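Local structure of cytochrome c' (Thermochromatium tepidum, 3VRC) at residues E6-T11 against P60-N65. The protein carries a covalently attached heme c and probably takes part in electron transport in a thermophilic purple photosynthetic bacterium. Sequence-based numbering, arbitrary orientation.
Sequences EEQIET and PGTDKN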
ATOM      1  N   GLU B   6      -1.098   3.904 -18.368  1.00 13.13           N
ATOM      2  CA  GLU B   6       0.180   3.519 -17.828  1.00 13.06           C
ATOM      3  C   GLU B   6       0.236   3.709 -16.305  1.00 11.51           C
ATOM      4  O   GLU B   6       0.690   2.831 -15.580  1.00 11.85           O
ATOM      5  CB  GLU B   6       1.297   4.346 -18.468  1.00 15.45           C
ATOM      6  CG  GLU B   6       2.671   4.088 -17.844  1.00 19.23           C
ATOM      7  CD  GLU B   6       3.756   4.879 -18.526  1.00 19.16           C
ATOM      8  OE1 GLU B   6       3.745   5.003 -19.746  1.00 25.46           O
ATOM      9  OE2 GLU B   6       4.681   5.362 -17.876  1.00 31.65           O
ATOM     10  N   GLU B   7      -0.259   4.848 -15.842  1.00 11.84           N
ATOM     11  CA  GLU B   7      -0.264   5.111 -14.409  1.00 11.23           C
ATOM     12  C   GLU B   7      -1.213   4.152 -13.674  1.00 10.20           C
ATOM     13  O   GLU B   7      -0.924   3.778 -12.531  1.00 10.49           O
ATOM     14  CB  GLU B   7      -0.654   6.570 -14.151  1.00 13.04           C
ATOM     15  CG  GLU B   7       0.445   7.526 -14.620  1.00 13.42           C
ATOM     16  CD  GLU B   7      -0.042   8.945 -14.615  1.00 16.20           C
ATOM     17  OE1 GLU B   7      -1.160   9.276 -15.025  1.00 18.13           O
ATOM     18  OE2 GLU B   7       0.703   9.780 -14.089  1.00 24.00           O
ATOM     19  N   GLN B   8      -2.342   3.796 -14.262  1.00 11.33           N
ATOM     20  CA  GLN B   8      -3.258   2.860 -13.604  1.00 10.71           C
ATOM     21  C   GLN B   8      -2.574   1.504 -13.442  1.00 10.12           C
ATOM     22  O   GLN B   8      -2.666   0.876 -12.386  1.00  9.72           O
ATOM     23  CB  GLN B   8      -4.538   2.700 -14.431  1.00 12.10           C
ATOM     24  CG  GLN B   8      -5.438   3.897 -14.327  1.00 12.43           C
ATOM     25  CD  GLN B   8      -6.614   3.718 -15.271  1.00 14.13           C
ATOM     26  OE1 GLN B   8      -7.379   2.792 -15.121  1.00 15.55           O
ATOM     27  NE2 GLN B   8      -6.674   4.553 -16.314  1.00 18.47           N
ATOM     28  N   ILE B   9      -1.874   1.036 -14.475  1.00 10.50           N
ATOM     29  CA  ILE B   9      -1.162  -0.246 -14.397  1.00 10.51           C
ATOM     30  C   ILE B   9      -0.107  -0.160 -13.305  1.00  9.35           C
ATOM     31  O   ILE B   9       0.007  -1.048 -12.446  1.00  9.90           O
ATOM     32  CB  ILE B   9      -0.537  -0.618 -15.746  1.00 11.25           C
ATOM     33  CG1 ILE B   9      -1.633  -0.911 -16.791  1.00 11.96           C
ATOM     34  CG2 ILE B   9       0.364  -1.793 -15.601  1.00 11.80           C
ATOM     35  CD1 ILE B   9      -1.085  -0.952 -18.227  1.00 14.67           C
ATOM     36  N   GLU B  10       0.705   0.899 -13.320  1.00  9.73           N
ATOM     37  CA  GLU B  10       1.755   0.986 -12.310  0.80  9.92           C
ATOM     38  C   GLU B  10       1.176   1.075 -10.907  1.00  8.61           C
ATOM     39  O   GLU B  10       1.733   0.505  -9.972  1.00  9.45           O
ATOM     40  CB  GLU B  10       2.644   2.177 -12.579  0.80 11.48           C
ATOM     41  CG  GLU B  10       3.520   1.948 -13.796  0.80 13.81           C
ATOM     42  CD  GLU B  10       4.302   3.168 -14.085  0.80 26.31           C
ATOM     43  OE1 GLU B  10       3.661   4.279 -14.162  0.80 21.85           O
ATOM     44  OE2 GLU B  10       5.557   3.032 -14.223  0.80 32.27           O
ATOM     45  N   THR B  11       0.084   1.786 -10.758  1.00  8.43           N
ATOM     46  CA  THR B  11      -0.494   1.987  -9.423  1.00  8.80           C
ATOM     47  C   THR B  11      -1.086   0.669  -8.897  1.00  8.55           C
ATOM     48  O   THR B  11      -0.932   0.357  -7.707  1.00  8.87           O
ATOM     49  CB  THR B  11      -1.485   3.102  -9.420  1.00  9.76           C
ATOM     50  OG1 THR B  11      -0.843   4.325  -9.876  1.00 11.80           O
ATOM     51  CG2 THR B  11      -2.054   3.384  -8.021  1.00 10.58           C
ATOM     52  N   PRO B  60     -10.194   1.621 -19.446  1.00 22.58           N
ATOM     53  CA  PRO B  60      -9.859   1.394 -20.855  1.00 25.22           C
ATOM     54  C   PRO B  60      -8.406   1.686 -21.136  1.00 21.35           C
ATOM     55  O   PRO B  60      -7.849   2.661 -20.609  1.00 24.20           O
ATOM     56  CB  PRO B  60     -10.758   2.394 -21.599  1.00 33.23           C
ATOM     57  CG  PRO B  60     -11.892   2.670 -20.671  1.00 33.09           C
ATOM     58  CD  PRO B  60     -11.342   2.526 -19.266  1.00 25.64           C
ATOM     59  N   GLY B  61      -7.798   0.821 -21.952  1.00 22.75           N
ATOM     60  CA  GLY B  61      -6.428   0.948 -22.388  1.00 23.77           C
ATOM     61  C   GLY B  61      -5.457   0.279 -21.458  1.00 18.73           C
ATOM     62  O   GLY B  61      -4.255   0.222 -21.753  1.00 22.29           O
ATOM     63  N   THR B  62      -5.965  -0.270 -20.347  1.00 18.21           N
ATOM     64  CA  THR B  62      -5.071  -0.897 -19.380  1.00 17.32           C
ATOM     65  C   THR B  62      -4.923  -2.421 -19.547  1.00 18.56           C
ATOM     66  O   THR B  62      -4.334  -3.123 -18.689  1.00 18.94           O
ATOM     67  CB  THR B  62      -5.428  -0.596 -17.896  1.00 14.37           C
ATOM     68  OG1 THR B  62      -6.653  -1.285 -17.552  1.00 14.99           O
ATOM     69  CG2 THR B  62      -5.479   0.857 -17.620  1.00 16.60           C
ATOM     70  N   ASP B  63      -5.466  -2.927 -20.647  1.00 20.27           N
ATOM     71  CA  ASP B  63      -5.314  -4.349 -21.043  1.00 23.04           C
ATOM     72  C   ASP B  63      -4.009  -4.740 -21.802  1.00 26.64           C
ATOM     73  O   ASP B  63      -3.700  -5.938 -22.007  1.00 46.11           O
ATOM     74  CB  ASP B  63      -6.598  -4.850 -21.715  1.00 30.26           C
ATOM     75  CG  ASP B  63      -7.036  -3.999 -22.914  1.00 31.50           C
ATOM     76  OD1 ASP B  63      -6.635  -2.813 -23.077  1.00 29.68           O
ATOM     77  OD2 ASP B  63      -7.825  -4.540 -23.732  1.00 39.77           O
ATOM     78  N   LYS B  64      -3.255  -3.716 -22.191  1.00 32.78           N
ATOM     79  CA  LYS B  64      -2.141  -3.886 -23.090  1.00 34.46           C
ATOM     80  C   LYS B  64      -0.953  -3.399 -22.341  1.00 28.61           C
ATOM     81  O   LYS B  64      -1.080  -2.592 -21.428  1.00 29.66           O
ATOM     82  CB  LYS B  64      -2.324  -3.002 -24.337  1.00 41.57           C
ATOM     83  CG  LYS B  64      -3.710  -2.988 -24.979  1.00 43.05           C
ATOM     84  CD  LYS B  64      -3.746  -2.028 -26.167  1.00 53.21           C
ATOM     85  CE  LYS B  64      -3.596  -0.567 -25.748  1.00 55.96           C
ATOM     86  NZ  LYS B  64      -4.804  -0.054 -25.047  1.00 57.93           N
ATOM     87  N   ASN B  65       0.213  -3.893 -22.702  1.00 29.13           N
ATOM     88  CA  ASN B  65       1.428  -3.273 -22.222  1.00 27.06           C
ATOM     89  C   ASN B  65       1.485  -1.857 -22.767  1.00 30.98           C
ATOM     90  O   ASN B  65       0.950  -1.590 -23.850  1.00 44.81           O
ATOM     91  CB  ASN B  65       2.636  -4.074 -22.673  1.00 27.59           C
ATOM     92  CG  ASN B  65       2.574  -5.506 -22.197  1.00 27.65           C
ATOM     93  OD1 ASN B  65       1.934  -5.816 -21.162  1.00 24.97           O
ATOM     94  ND2 ASN B  65       3.246  -6.374 -22.887  1.00 32.86           N
TER
HETATM   95  O   HOH W   1      -8.479   4.500 -18.723  1.00 25.92           O
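I9 and T62 hold the centre of this contact, their CA atoms 6.4 Å apart, and their side chains run past each other in opposite directions. The ethyl arm of I9 makes the approach: CG1 lies 4.0 Å from T62 CB, and CD1 ends 3.6 Å from the carbonyl oxygen of K64, also brushing that of T62. CG1 of I9 stands anti to the carbonyl carbon (chi1 -67°), which sends this arm toward the loop. The K64 oxygen, buried against the methyl, has no hydrogen-bond partner in the model, whereas the T62 oxygen accepts from R12 NH2. Replacing I9 by alanine removes that arm, which would probably open a gap beside T62 and strip the apolar cover from the K64 carbonyl.

The preceding residue, Q8, crosses T62 at about a right angle, with the methyl CG2 of T62 packed 3.8 Å from Q8 CB and 3.7 Å from Q8 OE1. The amide is fixed at both ends: OE1 accepts from G59 N, while NE2 donates to L3 O and to a water at 3.0 Å, which in turn donates to P60 O at 2.7 Å. T62 is itself held by the residue just ahead of the loop segment, its OG1 donating to G59 O; with chi1 at 70°, that hydroxyl sits between the backbone N and the carbonyl carbon, leaving CG2 to meet Q8.

Farther out, F78 of helix 75-78 packs on T62, and V69 packs on I9, which also touches the heme. R12, a heme-binding residue, reaches the loop through the T62 carbonyl, which would connect the loop to the cofactor's surroundings. The contact fastens the long loop after helix 36-50 onto the start of helix 5-31, at the heme-bearing end of the four-helix bundle characteristic of cytochromes c'.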